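Local coordinates for protein putative glycosyltransferase (GalT1) (Streptococcus parasanguinis, PDB 4PHR) that probably transfers sugars from nucleotide-sugar donors through this GT-D-fold domain of a longer protein, which here holds UDP and manganese, at residues Gln61-Thr66 and Ala209-Ala214; Cys75-Phe80 and Glu103-Cys108; Asn162-Ala167 and Gly227-Glu232; Glu187-Thr192 and Val213-Thr218. All blocks are in the same frame, centred on the assembly; numbering follows the deposited sequence.

A glycosyltransferase domain of the GT-D type is assembled from pieces both near and far in sequence, contacts 1 and 3 joining the distant ones. Contacts 1 and 4 share helix 206-218, their centres about 11 Å apart, and meet where Leu212 packs on Leu189, Ile188 and Thr192. Contact 2, nested in sequence within contact 1, joins the loop that leaves strand 72-76 of the three-stranded parallel sheet to helix 102-108; its centre is about 15 Å from that of contact 1. Contact 3 is centred about 24 Å from contact 1 and encloses contact 4 in sequence. Contacts 1 and 3, on opposite sides of the chain's centre, each hold a residue that binds UDP, Lys210 and His228.

Contact 1 of 4, residues Gln61-Thr66 and Ala209-Ala214; sequences QQILQT and AKVLVA
Ile63 has CG1 anti to its own carbonyl carbon (chi1 -63°) and an extended second torsion (chi2 158°), which carries CD1 out from helix 54-64 onto the flank of helix 206-218. This is helix-to-helix packing inside the GT-D glycosyltransferase fold, and it illustrates how one branched side chain can span two helices, with Leu56 and Arg59 adding to the same interface. The CD1 methyl of Ile63 sits 3.6 Å from Ala214 CB, and Ile63 CG1 is equally near that CB, so the small residue receives the outer arm of the isoleucine alongside. One turn back, Ile63 CD1 lies 3.7 Å from Val211 CA and 4.2 Å from the Val211 CG2 branch. Ile63 CD1 also rests 3.7 Å from Lys210 O, a carbonyl already engaged by Ala214 N in the helix. The Lys210 side chain sets out toward Ile63 and then bends away into the UDP pocket, where NZ forms salt bridges with Asp225 and with O2A of the ligand. The apolar contact thus lies at the root of a ligand-binding lysine. Within Gln61-Thr66, Ile63 O is gripped twice from the same face of its plane: Thr66 N donates over 2.9 Å, and Thr66 OG1 over 2.7 Å.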
loop_
_atom_site.group_PDB
_atom_site.type_symbol
_atom_site.label_atom_id
_atom_site.label_comp_id
_atom_site.label_asym_id
_atom_site.label_seq_id
_atom_site.Cartn_x
_atom_site.Cartn_y
_atom_site.Cartn_z
ATOM N N GLN A 61 15.302 -3.815 -1.709
ATOM C CA GLN A 61 16.039 -4.763 -0.871
ATOM C C GLN A 61 16.626 -4.073 0.363
ATOM O O GLN A 61 16.589 -4.612 1.471
ATOM C CB GLN A 61 17.145 -5.445 -1.682
ATOM C CG GLN A 61 16.620 -6.424 -2.715
ATOM C CD GLN A 61 17.651 -6.792 -3.770
ATOM O OE1 GLN A 61 18.697 -6.153 -3.886
ATOM N NE2 GLN A 61 17.356 -7.823 -4.550
ATOM N N GLN A 62 17.165 -2.876 0.171
ATOM C CA GLN A 62 17.710 -2.111 1.286
ATOM C C GLN A 62 16.629 -1.751 2.302
ATOM O O GLN A 62 16.819 -1.867 3.510
ATOM C CB GLN A 62 18.378 -0.836 0.772
ATOM C CG GLN A 62 19.623 -1.080 -0.051
ATOM C CD GLN A 62 20.137 0.182 -0.691
ATOM O OE1 GLN A 62 19.382 1.127 -0.946
ATOM N NE2 GLN A 62 21.435 0.214 -0.951
ATOM N N ILE A 63 15.480 -1.309 1.806
ATOM C CA ILE A 63 14.400 -0.892 2.687
ATOM C C ILE A 63 13.883 -2.072 3.515
ATOM O O ILE A 63 13.620 -1.937 4.712
ATOM C CB ILE A 63 13.264 -0.209 1.892
ATOM C CG1 ILE A 63 13.792 1.076 1.237
ATOM C CG2 ILE A 63 12.078 0.087 2.799
ATOM C CD1 ILE A 63 12.979 1.536 0.052
ATOM N N LEU A 64 13.807 -3.244 2.895
ATOM C CA LEU A 64 13.316 -4.429 3.591
ATOM C C LEU A 64 14.211 -4.803 4.778
ATOM O O LEU A 64 13.755 -5.432 5.732
ATOM C CB LEU A 64 13.202 -5.603 2.617
ATOM C CG LEU A 64 12.672 -6.915 3.189
ATOM C CD1 LEU A 64 11.266 -6.714 3.749
ATOM C CD2 LEU A 64 12.686 -7.990 2.122
ATOM N N GLN A 65 15.483 -4.408 4.720
ATOM C CA GLN A 65 16.433 -4.705 5.793
ATOM C C GLN A 65 16.302 -3.755 6.984
ATOM O O GLN A 65 16.876 -4.003 8.047
ATOM C CB GLN A 65 17.873 -4.680 5.264
ATOM C CG GLN A 65 18.116 -5.633 4.111
ATOM C CD GLN A 65 17.970 -7.087 4.509
ATOM O OE1 GLN A 65 18.371 -7.486 5.604
ATOM N NE2 GLN A 65 17.395 -7.891 3.621
ATOM N N THR A 66 15.553 -2.672 6.802
ATOM C CA THR A 66 15.357 -1.673 7.853
ATOM C C THR A 66 14.524 -2.237 8.984
ATOM O O THR A 66 13.466 -2.813 8.743
ATOM C CB THR A 66 14.602 -0.436 7.329
ATOM O OG1 THR A 66 15.114 -0.057 6.049
ATOM C CG2 THR A 66 14.740 0.731 8.303
ATOM N N ALA A 209 6.211 3.899 -4.285
ATOM C CA ALA A 209 5.736 4.381 -2.985
ATOM C C ALA A 209 6.673 3.974 -1.849
ATOM O O ALA A 209 6.875 4.733 -0.906
ATOM C CB ALA A 209 4.322 3.872 -2.701
ATOM N N LYS A 210 7.247 2.778 -1.930
ATOM C CA LYS A 210 8.065 2.283 -0.826
ATOM C C LYS A 210 9.361 3.084 -0.714
ATOM O O LYS A 210 9.820 3.414 0.389
ATOM C CB LYS A 210 8.347 0.791 -0.977
ATOM C CG LYS A 210 7.085 -0.092 -0.861
ATOM C CD LYS A 210 6.357 -0.196 -2.188
ATOM C CE LYS A 210 5.157 -1.149 -2.167
ATOM N NZ LYS A 210 3.862 -0.544 -1.740
ATOM N N VAL A 211 9.953 3.397 -1.859
ATOM C CA VAL A 211 11.188 4.168 -1.877
ATOM C C VAL A 211 10.900 5.587 -1.392
ATOM O O VAL A 211 11.658 6.154 -0.600
ATOM C CB VAL A 211 11.822 4.196 -3.280
ATOM C CG1 VAL A 211 13.166 4.937 -3.250
ATOM C CG2 VAL A 211 12.018 2.772 -3.794
ATOM N N LEU A 212 9.789 6.149 -1.857
ATOM C CA LEU A 212 9.394 7.490 -1.444
ATOM C C LEU A 212 9.208 7.554 0.070
ATOM O O LEU A 212 9.741 8.450 0.731
ATOM C CB LEU A 212 8.100 7.906 -2.153
ATOM C CG LEU A 212 7.656 9.358 -1.956
ATOM C CD1 LEU A 212 8.742 10.305 -2.446
ATOM C CD2 LEU A 212 6.337 9.633 -2.672
ATOM N N VAL A 213 8.462 6.605 0.631
ATOM C CA VAL A 213 8.237 6.602 2.078
ATOM C C VAL A 213 9.561 6.476 2.845
ATOM O O VAL A 213 9.800 7.186 3.820
ATOM C CB VAL A 213 7.232 5.497 2.494
ATOM C CG1 VAL A 213 7.246 5.289 4.007
ATOM C CG2 VAL A 213 5.822 5.857 2.003
ATOM N N ALA A 214 10.425 5.570 2.399
ATOM C CA ALA A 214 11.726 5.387 3.038
ATOM C C ALA A 214 12.522 6.688 3.053
ATOM O O ALA A 214 13.058 7.083 4.092
ATOM C CB ALA A 214 12.506 4.285 2.344
#

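Contact 2 of 4, residues Cys75-Phe80 and Glu103-Cys108; sequences CLPDVF and EFYLNC
Phe80 and Tyr105 meet edge-to-face, the one aromatic pair that joins the loop leaving strand 72-76 to helix 102-108 in this GT-D fold. Their centroids are 5.3 Å apart and the planes are inclined by 63°. CZ of Phe80 leads: it stands over one face of the tyrosine, offset toward the rim, at 3.8 Å from both Tyr105 CD1 and Tyr105 CE1. Each ring swings out anti to its own carbonyl carbon, with chi1 -59° in Phe80 and -79° in Tyr105, and the two side chains cross at about a right angle. In the loop, an inverse gamma turn centred on Asp78 spans Pro77 to Val79, just ahead of Phe80. Val79 lays its CG2 over the centre of one face of the Phe80 ring. Helix 88-100 contributes Phe98, whose ring meets that of Phe80, and helix 2-9 adds Leu9 against both aromatics. Beyond the stack, the phenol reaches past Phe80 to the proline ring. Tyr105 OH is hydrogen-bonded to His97 NE2, while Pro77 CG and Pro77 CD each lie 4.2 Å from Tyr105 OH.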
loop_
_atom_site.group_PDB
_atom_site.type_symbol
_atom_site.label_atom_id
_atom_site.label_comp_id
_atom_site.label_asym_id
_atom_site.label_seq_id
_atom_site.Cartn_x
_atom_site.Cartn_y
_atom_site.Cartn_z
ATOM N N CYS A 75 6.180 -3.666 6.554
ATOM C CA CYS A 75 5.060 -4.611 6.524
ATOM C C CYS A 75 5.252 -5.724 5.505
ATOM O O CYS A 75 5.854 -5.509 4.453
ATOM C CB CYS A 75 3.752 -3.879 6.201
ATOM S SG CYS A 75 3.352 -2.547 7.334
ATOM N N LEU A 76 4.709 -6.903 5.825
ATOM C CA LEU A 76 4.678 -8.050 4.919
ATOM C C LEU A 76 3.249 -8.557 4.779
ATOM O O LEU A 76 2.392 -8.249 5.607
ATOM C CB LEU A 76 5.511 -9.188 5.500
ATOM C CG LEU A 76 6.986 -9.266 5.117
ATOM C CD1 LEU A 76 7.628 -7.923 4.934
ATOM C CD2 LEU A 76 7.744 -10.129 6.138
ATOM N N PRO A 77 2.980 -9.353 3.738
ATOM C CA PRO A 77 1.644 -9.943 3.639
ATOM C C PRO A 77 1.322 -10.783 4.878
ATOM O O PRO A 77 2.161 -11.546 5.354
ATOM C CB PRO A 77 1.746 -10.817 2.376
ATOM C CG PRO A 77 2.882 -10.200 1.565
ATOM C CD PRO A 77 3.858 -9.767 2.629
ATOM N N ASP A 78 0.106 -10.653 5.389
ATOM C CA ASP A 78 -0.254 -11.316 6.638
ATOM C C ASP A 78 -0.819 -12.692 6.306
ATOM O O ASP A 78 -2.023 -12.920 6.387
ATOM C CB ASP A 78 -1.255 -10.450 7.417
ATOM C CG ASP A 78 -1.601 -11.020 8.774
ATOM O OD1 ASP A 78 -1.011 -12.044 9.174
ATOM O OD2 ASP A 78 -2.470 -10.425 9.448
ATOM N N VAL A 79 0.067 -13.603 5.914
ATOM C CA VAL A 79 -0.346 -14.875 5.328
ATOM C C VAL A 79 0.416 -16.061 5.901
ATOM O O VAL A 79 0.242 -17.199 5.455
ATOM C CB VAL A 79 -0.155 -14.870 3.794
ATOM C CG1 VAL A 79 -1.001 -13.786 3.149
ATOM C CG2 VAL A 79 1.309 -14.698 3.432
ATOM N N PHE A 80 1.256 -15.794 6.892
ATOM C CA PHE A 80 2.139 -16.822 7.431
ATOM C C PHE A 80 1.512 -17.595 8.580
ATOM O O PHE A 80 1.922 -18.715 8.881
ATOM C CB PHE A 80 3.485 -16.199 7.799
ATOM C CG PHE A 80 4.158 -15.558 6.625
ATOM C CD1 PHE A 80 4.716 -16.342 5.626
ATOM C CD2 PHE A 80 4.193 -14.185 6.497
ATOM C CE1 PHE A 80 5.311 -15.763 4.532
ATOM C CE2 PHE A 80 4.787 -13.599 5.395
ATOM C CZ PHE A 80 5.347 -14.388 4.416
ATOM N N GLU A 103 12.982 -19.141 -0.082
ATOM C CA GLU A 103 14.359 -18.821 0.267
ATOM C C GLU A 103 14.474 -17.341 0.608
ATOM O O GLU A 103 15.188 -16.954 1.532
ATOM C CB GLU A 103 15.306 -19.197 -0.875
ATOM C CG GLU A 103 16.773 -18.902 -0.595
ATOM C CD GLU A 103 17.693 -19.417 -1.688
ATOM O OE1 GLU A 103 17.231 -20.217 -2.530
ATOM O OE2 GLU A 103 18.879 -19.020 -1.709
ATOM N N PHE A 104 13.750 -16.517 -0.142
ATOM C CA PHE A 104 13.732 -15.082 0.093
ATOM C C PHE A 104 13.136 -14.788 1.464
ATOM O O PHE A 104 13.728 -14.070 2.275
ATOM C CB PHE A 104 12.933 -14.378 -1.004
ATOM C CG PHE A 104 12.959 -12.881 -0.913
ATOM C CD1 PHE A 104 13.857 -12.145 -1.668
ATOM C CD2 PHE A 104 12.086 -12.208 -0.076
ATOM C CE1 PHE A 104 13.884 -10.764 -1.592
ATOM C CE2 PHE A 104 12.106 -10.820 0.004
ATOM C CZ PHE A 104 13.006 -10.102 -0.756
ATOM N N TYR A 105 11.968 -15.363 1.734
ATOM C CA TYR A 105 11.297 -15.104 2.999
ATOM C C TYR A 105 12.051 -15.678 4.195
ATOM O O TYR A 105 12.149 -15.035 5.235
ATOM C CB TYR A 105 9.857 -15.614 2.967
ATOM C CG TYR A 105 8.918 -14.687 2.226
ATOM C CD1 TYR A 105 8.605 -13.435 2.746
ATOM C CD2 TYR A 105 8.350 -15.059 1.011
ATOM C CE1 TYR A 105 7.751 -12.579 2.081
ATOM C CE2 TYR A 105 7.482 -14.205 0.334
ATOM C CZ TYR A 105 7.195 -12.964 0.875
ATOM O OH TYR A 105 6.339 -12.104 0.222
ATOM N N LEU A 106 12.597 -16.881 4.047
ATOM C CA LEU A 106 13.293 -17.522 5.158
ATOM C C LEU A 106 14.596 -16.817 5.529
ATOM O O LEU A 106 15.048 -16.894 6.676
ATOM C CB LEU A 106 13.568 -18.994 4.847
ATOM C CG LEU A 106 12.353 -19.921 4.900
ATOM C CD1 LEU A 106 12.680 -21.269 4.277
ATOM C CD2 LEU A 106 11.867 -20.085 6.336
ATOM N N ASN A 107 15.192 -16.124 4.563
ATOM C CA ASN A 107 16.526 -15.569 4.751
ATOM C C ASN A 107 16.584 -14.052 4.911
ATOM O O ASN A 107 17.435 -13.533 5.634
ATOM C CB ASN A 107 17.451 -16.021 3.617
ATOM C CG ASN A 107 17.730 -17.514 3.655
ATOM O OD1 ASN A 107 18.040 -18.072 4.710
ATOM N ND2 ASN A 107 17.613 -18.171 2.504
ATOM N N CYS A 108 15.681 -13.341 4.246
ATOM C CA CYS A 108 15.726 -11.883 4.251
ATOM C C CYS A 108 14.768 -11.249 5.262
ATOM O O CYS A 108 14.883 -10.064 5.571
ATOM C CB CYS A 108 15.456 -11.335 2.845
ATOM S SG CYS A 108 16.641 -11.889 1.585
#

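Contact 3 of 4, residues Asn162-Ala167 and Gly227-Glu232; sequences NDLFVA and GHIDSE. With UDP (uridine-5'-diphosphate), chain B.
Asn162 and Asp230 supply the polar part of this contact between a loop and the start of helix 229-238. ND2 of Asn162 donates to Asp230 OD1 over 3.0 Å; the acceptor lies in the amide plane, but the nitrogen approaches the carboxylate from its syn side, 32° out of plane. ND2 also bonds Glu234 of the same helix. With CG between the backbone N and the carbonyl carbon (chi1 64°), Asn162 OD1 closes an Asx turn, accepting from Leu164 N at 2.9 Å on a lone pair; both ends of the amide are held. Asp230 OD1 also takes Gly159 N, while OD2 pairs with Lys249.

The apolar part is looser but covers about as much surface: Leu164 CD2 lies 4.3 Å from Ile229 CG2.

Within the two segments the ligand bonds come from His228, the N-cap, which gives its backbone N to UDP O2B at 2.9 Å and ND1 to UDP O1B at 2.8 Å, the latter in the ring plane; one ring face lies under UDP C5'. Gly227 CA approaches UDP O3A to 3.3 Å.

The diphosphate is thus met at a helix N-terminus, whose dipole probably helps offset its negative charge, while Asn162-Asp230 ties that helix's first turn to the loop.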
loop_
_atom_site.group_PDB
_atom_site.type_symbol
_atom_site.label_atom_id
_atom_site.label_comp_id
_atom_site.label_asym_id
_atom_site.label_seq_id
_atom_site.Cartn_x
_atom_site.Cartn_y
_atom_site.Cartn_z
ATOM N N ASN A 162 -16.108 9.360 -3.041
ATOM C CA ASN A 162 -16.519 8.680 -1.816
ATOM C C ASN A 162 -16.101 9.507 -0.600
ATOM O O ASN A 162 -15.457 10.549 -0.753
ATOM C CB ASN A 162 -15.990 7.229 -1.756
ATOM C CG ASN A 162 -14.475 7.150 -1.708
ATOM O OD1 ASN A 162 -13.848 7.692 -0.805
ATOM N ND2 ASN A 162 -13.886 6.426 -2.655
ATOM N N ASP A 163 -16.445 9.052 0.601
ATOM C CA ASP A 163 -16.184 9.836 1.812
ATOM C C ASP A 163 -14.954 9.384 2.602
ATOM O O ASP A 163 -14.799 9.726 3.773
ATOM C CB ASP A 163 -17.426 9.885 2.719
ATOM C CG ASP A 163 -17.796 8.528 3.292
ATOM O OD1 ASP A 163 -17.064 7.549 3.042
ATOM O OD2 ASP A 163 -18.810 8.444 4.016
ATOM N N LEU A 164 -14.063 8.635 1.962
ATOM C CA LEU A 164 -12.901 8.099 2.671
ATOM C C LEU A 164 -12.100 9.162 3.438
ATOM O O LEU A 164 -11.724 8.955 4.593
ATOM C CB LEU A 164 -11.987 7.353 1.702
ATOM C CG LEU A 164 -10.762 6.649 2.293
ATOM C CD1 LEU A 164 -11.177 5.611 3.338
ATOM C CD2 LEU A 164 -9.975 6.009 1.169
ATOM N N PHE A 165 -11.849 10.300 2.799
ATOM C CA PHE A 165 -11.043 11.358 3.404
ATOM C C PHE A 165 -11.852 12.580 3.841
ATOM O O PHE A 165 -11.293 13.665 4.001
ATOM C CB PHE A 165 -9.940 11.812 2.431
ATOM C CG PHE A 165 -9.000 10.712 2.015
ATOM C CD1 PHE A 165 -8.234 10.053 2.952
ATOM C CD2 PHE A 165 -8.881 10.351 0.692
ATOM C CE1 PHE A 165 -7.376 9.040 2.580
ATOM C CE2 PHE A 165 -8.010 9.339 0.303
ATOM C CZ PHE A 165 -7.260 8.685 1.248
ATOM N N VAL A 166 -13.152 12.415 4.063
ATOM C CA VAL A 166 -14.005 13.576 4.330
ATOM C C VAL A 166 -13.573 14.369 5.567
ATOM O O VAL A 166 -13.733 15.593 5.619
ATOM C CB VAL A 166 -15.508 13.192 4.423
ATOM C CG1 VAL A 166 -15.802 12.407 5.693
ATOM C CG2 VAL A 166 -16.373 14.442 4.363
ATOM N N ALA A 167 -13.016 13.679 6.556
ATOM C CA ALA A 167 -12.674 14.335 7.816
ATOM C C ALA A 167 -11.254 14.910 7.841
ATOM O O ALA A 167 -10.833 15.501 8.834
ATOM C CB ALA A 167 -12.920 13.402 8.994
ATOM N N GLY A 227 -1.392 2.263 -0.835
ATOM C CA GLY A 227 -1.680 1.401 -1.971
ATOM C C GLY A 227 -3.108 1.452 -2.483
ATOM O O GLY A 227 -3.602 2.513 -2.860
ATOM N N HIS A 228 -3.764 0.293 -2.492
ATOM C CA HIS A 228 -5.096 0.117 -3.092
ATOM C C HIS A 228 -6.271 0.371 -2.139
ATOM O O HIS A 228 -7.385 -0.133 -2.359
ATOM C CB HIS A 228 -5.205 -1.281 -3.715
ATOM C CG HIS A 228 -4.639 -1.370 -5.099
ATOM N ND1 HIS A 228 -3.682 -2.295 -5.456
ATOM C CD2 HIS A 228 -4.918 -0.665 -6.220
ATOM C CE1 HIS A 228 -3.397 -2.158 -6.740
ATOM N NE2 HIS A 228 -4.137 -1.178 -7.228
ATOM N N ILE A 229 -6.042 1.147 -1.083
ATOM C CA ILE A 229 -7.092 1.371 -0.089
ATOM C C ILE A 229 -8.405 1.861 -0.722
ATOM O O ILE A 229 -9.493 1.479 -0.291
ATOM C CB ILE A 229 -6.640 2.342 1.045
ATOM C CG1 ILE A 229 -7.684 2.369 2.160
ATOM C CG2 ILE A 229 -6.349 3.740 0.501
ATOM C CD1 ILE A 229 -7.883 1.016 2.806
ATOM N N ASP A 230 -8.322 2.686 -1.762
ATOM C CA ASP A 230 -9.543 3.216 -2.357
ATOM C C ASP A 230 -10.436 2.137 -2.970
ATOM O O ASP A 230 -11.660 2.177 -2.810
ATOM C CB ASP A 230 -9.248 4.278 -3.417
ATOM C CG ASP A 230 -10.518 4.847 -4.021
ATOM O OD1 ASP A 230 -11.070 5.819 -3.452
ATOM O OD2 ASP A 230 -10.976 4.309 -5.056
ATOM N N SER A 231 -9.832 1.197 -3.697
ATOM C CA SER A 231 -10.601 0.110 -4.300
ATOM C C SER A 231 -11.306 -0.689 -3.223
ATOM O O SER A 231 -12.486 -1.031 -3.361
ATOM C CB SER A 231 -9.696 -0.840 -5.089
ATOM O OG SER A 231 -9.132 -0.197 -6.213
ATOM N N GLU A 232 -10.569 -1.011 -2.161
ATOM C CA GLU A 232 -11.120 -1.804 -1.066
ATOM C C GLU A 232 -12.273 -1.061 -0.388
ATOM O O GLU A 232 -13.309 -1.654 -0.057
ATOM C CB GLU A 232 -10.018 -2.159 -0.072
ATOM C CG GLU A 232 -9.024 -3.183 -0.633
ATOM C CD GLU A 232 -9.378 -4.616 -0.259
ATOM O OE1 GLU A 232 -10.428 -4.832 0.384
ATOM O OE2 GLU A 232 -8.600 -5.533 -0.603
HETATM N N1 UDP B . 0.371 3.176 -9.025
HETATM C C2 UDP B . 0.641 4.317 -9.739
HETATM N N3 UDP B . 1.788 4.397 -10.492
HETATM C C4 UDP B . 2.673 3.346 -10.534
HETATM C C5 UDP B . 2.405 2.187 -9.807
HETATM C C6 UDP B . 1.171 2.079 -9.175
HETATM O O2 UDP B . -0.148 5.261 -9.733
HETATM O O4 UDP B . 3.703 3.478 -11.203
HETATM C "C1'" UDP B . -0.821 3.147 -8.163
HETATM C "C2'" UDP B . -2.035 2.369 -8.592
HETATM O "O2'" UDP B . -2.804 3.114 -9.513
HETATM C "C3'" UDP B . -2.740 2.195 -7.265
HETATM C "C4'" UDP B . -1.588 2.056 -6.284
HETATM O "O4'" UDP B . -0.417 2.517 -6.964
HETATM O "O3'" UDP B . -3.463 3.364 -6.946
HETATM C "C5'" UDP B . -1.408 0.618 -5.815
HETATM O "O5'" UDP B . -0.268 0.557 -4.967
HETATM P PA UDP B . 0.242 -0.824 -4.317
HETATM O O1A UDP B . 0.715 -1.727 -5.384
HETATM O O2A UDP B . 1.238 -0.447 -3.285
HETATM O O3A UDP B . -1.130 -1.408 -3.684
HETATM P PB UDP B . -1.456 -2.685 -2.724
HETATM O O1B UDP B . -2.086 -3.703 -3.614
HETATM O O2B UDP B . -2.417 -2.135 -1.739
HETATM O O3B UDP B . -0.178 -3.182 -2.122
#

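Contact 4 of 4, residues Glu187-Thr192 and Val213-Thr218; sequences EILRLT and VADLTT
Helices 185-195 and 206-218 run side by side in broadly the same direction; over Glu187-Thr192 and Val213-Thr218 the axes come within 10.8 Å and cross at -40°. They are helices of successive beta-alpha-beta crossovers on the five-stranded parallel sheet of this GT-D fold, with strand 200-204 between them in the chain. Both press on that strand from one face of the sheet, since Thr192 and Leu216 each touch Ile201. The backbones are nearest at Leu189 and Leu216, whose CA atoms are 7.8 Å apart. Leu216 departs from the usual staggered shape (chi1 -108°), and in this conformation both its methyls make the contact, CD1 against Leu189 and CD2 against Thr192.

Leu189 does most of this work on its helix. Its two methyl branches divide the task: Leu189 CD1 meets Leu216 CD1 at 3.8 Å as the two leucines slide past each other in opposite directions, whereas Leu189 CD2 comes to 3.9 Å from Asp215 OD2. Leu189 and Asp215 cross at about a right angle. Asp215 CB lies 4.1 Å from each of Leu189 CD1 and Leu189 CD2, and the carboxylate is engaged by polar partners beyond, OD1 with Arg59 and OD2 with Tyr185.

One turn after Ile188, Thr192 separates its apolar and polar branches. With OG1 anti to the carbonyl carbon (chi1 -59°), CG2 lies anti to the backbone N, and Thr192 CG2 touches Leu216 CD2 at 3.7 Å across the interface. The hydroxyl turns back to its own helix, where Ile188 O accepts from Thr192 N and, on the opposite face of the carbonyl plane, from Thr192 OG1 at 2.7 Å.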
loop_
_atom_site.group_PDB
_atom_site.type_symbol
_atom_site.label_atom_id
_atom_site.label_comp_id
_atom_site.label_asym_id
_atom_site.label_seq_id
_atom_site.Cartn_x
_atom_site.Cartn_y
_atom_site.Cartn_z
ATOM N N GLU A 187 12.149 13.650 -9.234
ATOM C CA GLU A 187 11.185 14.751 -9.261
ATOM C C GLU A 187 10.041 14.541 -8.258
ATOM O O GLU A 187 9.603 15.485 -7.591
ATOM C CB GLU A 187 10.618 14.960 -10.668
ATOM C CG GLU A 187 9.631 16.124 -10.756
ATOM C CD GLU A 187 9.012 16.277 -12.131
ATOM O OE1 GLU A 187 9.215 15.385 -12.982
ATOM O OE2 GLU A 187 8.323 17.297 -12.364
ATOM N N ILE A 188 9.548 13.308 -8.162
ATOM C CA ILE A 188 8.486 13.016 -7.214
ATOM C C ILE A 188 8.951 13.299 -5.789
ATOM O O ILE A 188 8.241 13.951 -5.020
ATOM C CB ILE A 188 8.001 11.561 -7.337
ATOM C CG1 ILE A 188 7.361 11.345 -8.718
ATOM C CG2 ILE A 188 7.012 11.246 -6.221
ATOM C CD1 ILE A 188 7.154 9.881 -9.101
ATOM N N LEU A 189 10.152 12.834 -5.444
ATOM C CA LEU A 189 10.678 13.079 -4.107
ATOM C C LEU A 189 10.838 14.577 -3.856
ATOM O O LEU A 189 10.451 15.077 -2.809
ATOM C CB LEU A 189 12.020 12.378 -3.909
ATOM C CG LEU A 189 12.678 12.603 -2.543
ATOM C CD1 LEU A 189 11.762 12.142 -1.406
ATOM C CD2 LEU A 189 14.038 11.910 -2.467
ATOM N N ARG A 190 11.410 15.279 -4.829
ATOM C CA ARG A 190 11.673 16.711 -4.705
ATOM C C ARG A 190 10.380 17.507 -4.471
ATOM O O ARG A 190 10.311 18.331 -3.562
ATOM C CB ARG A 190 12.401 17.209 -5.955
ATOM C CG ARG A 190 12.824 18.670 -5.894
ATOM C CD ARG A 190 13.705 19.061 -7.082
ATOM N NE ARG A 190 13.006 18.937 -8.360
ATOM C CZ ARG A 190 13.270 18.002 -9.270
ATOM N NH1 ARG A 190 14.227 17.107 -9.050
ATOM N NH2 ARG A 190 12.581 17.964 -10.403
ATOM N N LEU A 191 9.345 17.230 -5.263
ATOM C CA LEU A 191 8.094 17.975 -5.142
ATOM C C LEU A 191 7.289 17.551 -3.915
ATOM O O LEU A 191 6.567 18.356 -3.328
ATOM C CB LEU A 191 7.250 17.848 -6.416
ATOM C CG LEU A 191 7.884 18.445 -7.681
ATOM C CD1 LEU A 191 6.882 18.513 -8.823
ATOM C CD2 LEU A 191 8.481 19.829 -7.412
ATOM N N THR A 192 7.412 16.289 -3.520
ATOM C CA THR A 192 6.753 15.843 -2.293
ATOM C C THR A 192 7.300 16.612 -1.089
ATOM O O THR A 192 6.532 17.153 -0.291
ATOM C CB THR A 192 6.889 14.321 -2.079
ATOM O OG1 THR A 192 6.302 13.628 -3.187
ATOM C CG2 THR A 192 6.174 13.896 -0.804
ATOM N N VAL A 213 8.462 6.605 0.631
ATOM C CA VAL A 213 8.237 6.602 2.078
ATOM C C VAL A 213 9.561 6.476 2.845
ATOM O O VAL A 213 9.800 7.186 3.820
ATOM C CB VAL A 213 7.232 5.497 2.494
ATOM C CG1 VAL A 213 7.246 5.289 4.007
ATOM C CG2 VAL A 213 5.822 5.857 2.003
ATOM N N ALA A 214 10.425 5.570 2.399
ATOM C CA ALA A 214 11.726 5.387 3.038
ATOM C C ALA A 214 12.522 6.688 3.053
ATOM O O ALA A 214 13.058 7.083 4.092
ATOM C CB ALA A 214 12.506 4.285 2.344
ATOM N N ASP A 215 12.591 7.365 1.910
ATOM C CA ASP A 215 13.380 8.598 1.818
ATOM C C ASP A 215 12.756 9.760 2.596
ATOM O O ASP A 215 13.470 10.564 3.193
ATOM C CB ASP A 215 13.615 8.996 0.359
ATOM C CG ASP A 215 14.590 8.069 -0.360
ATOM O OD1 ASP A 215 15.290 7.271 0.309
ATOM O OD2 ASP A 215 14.667 8.154 -1.607
ATOM N N LEU A 216 11.429 9.863 2.575
ATOM C CA LEU A 216 10.713 10.894 3.330
ATOM C C LEU A 216 10.930 10.697 4.833
ATOM O O LEU A 216 11.064 11.662 5.587
ATOM C CB LEU A 216 9.213 10.831 3.022
ATOM C CG LEU A 216 8.434 11.854 2.190
ATOM C CD1 LEU A 216 9.301 12.836 1.407
ATOM C CD2 LEU A 216 7.437 11.123 1.282
ATOM N N THR A 217 10.948 9.439 5.260
ATOM C CA THR A 217 11.146 9.079 6.662
ATOM C C THR A 217 12.545 9.454 7.140
ATOM O O THR A 217 12.726 9.912 8.274
ATOM C CB THR A 217 10.907 7.568 6.876
ATOM O OG1 THR A 217 9.566 7.247 6.491
ATOM C CG2 THR A 217 11.119 7.172 8.332
ATOM N N THR A 218 13.530 9.268 6.268
ATOM C CA THR A 218 14.909 9.638 6.577
ATOM C C THR A 218 15.032 11.153 6.735
ATOM O O THR A 218 15.909 11.645 7.453
ATOM C CB THR A 218 15.868 9.140 5.480
ATOM O OG1 THR A 218 15.840 7.707 5.438
ATOM C CG2 THR A 218 17.285 9.601 5.751
#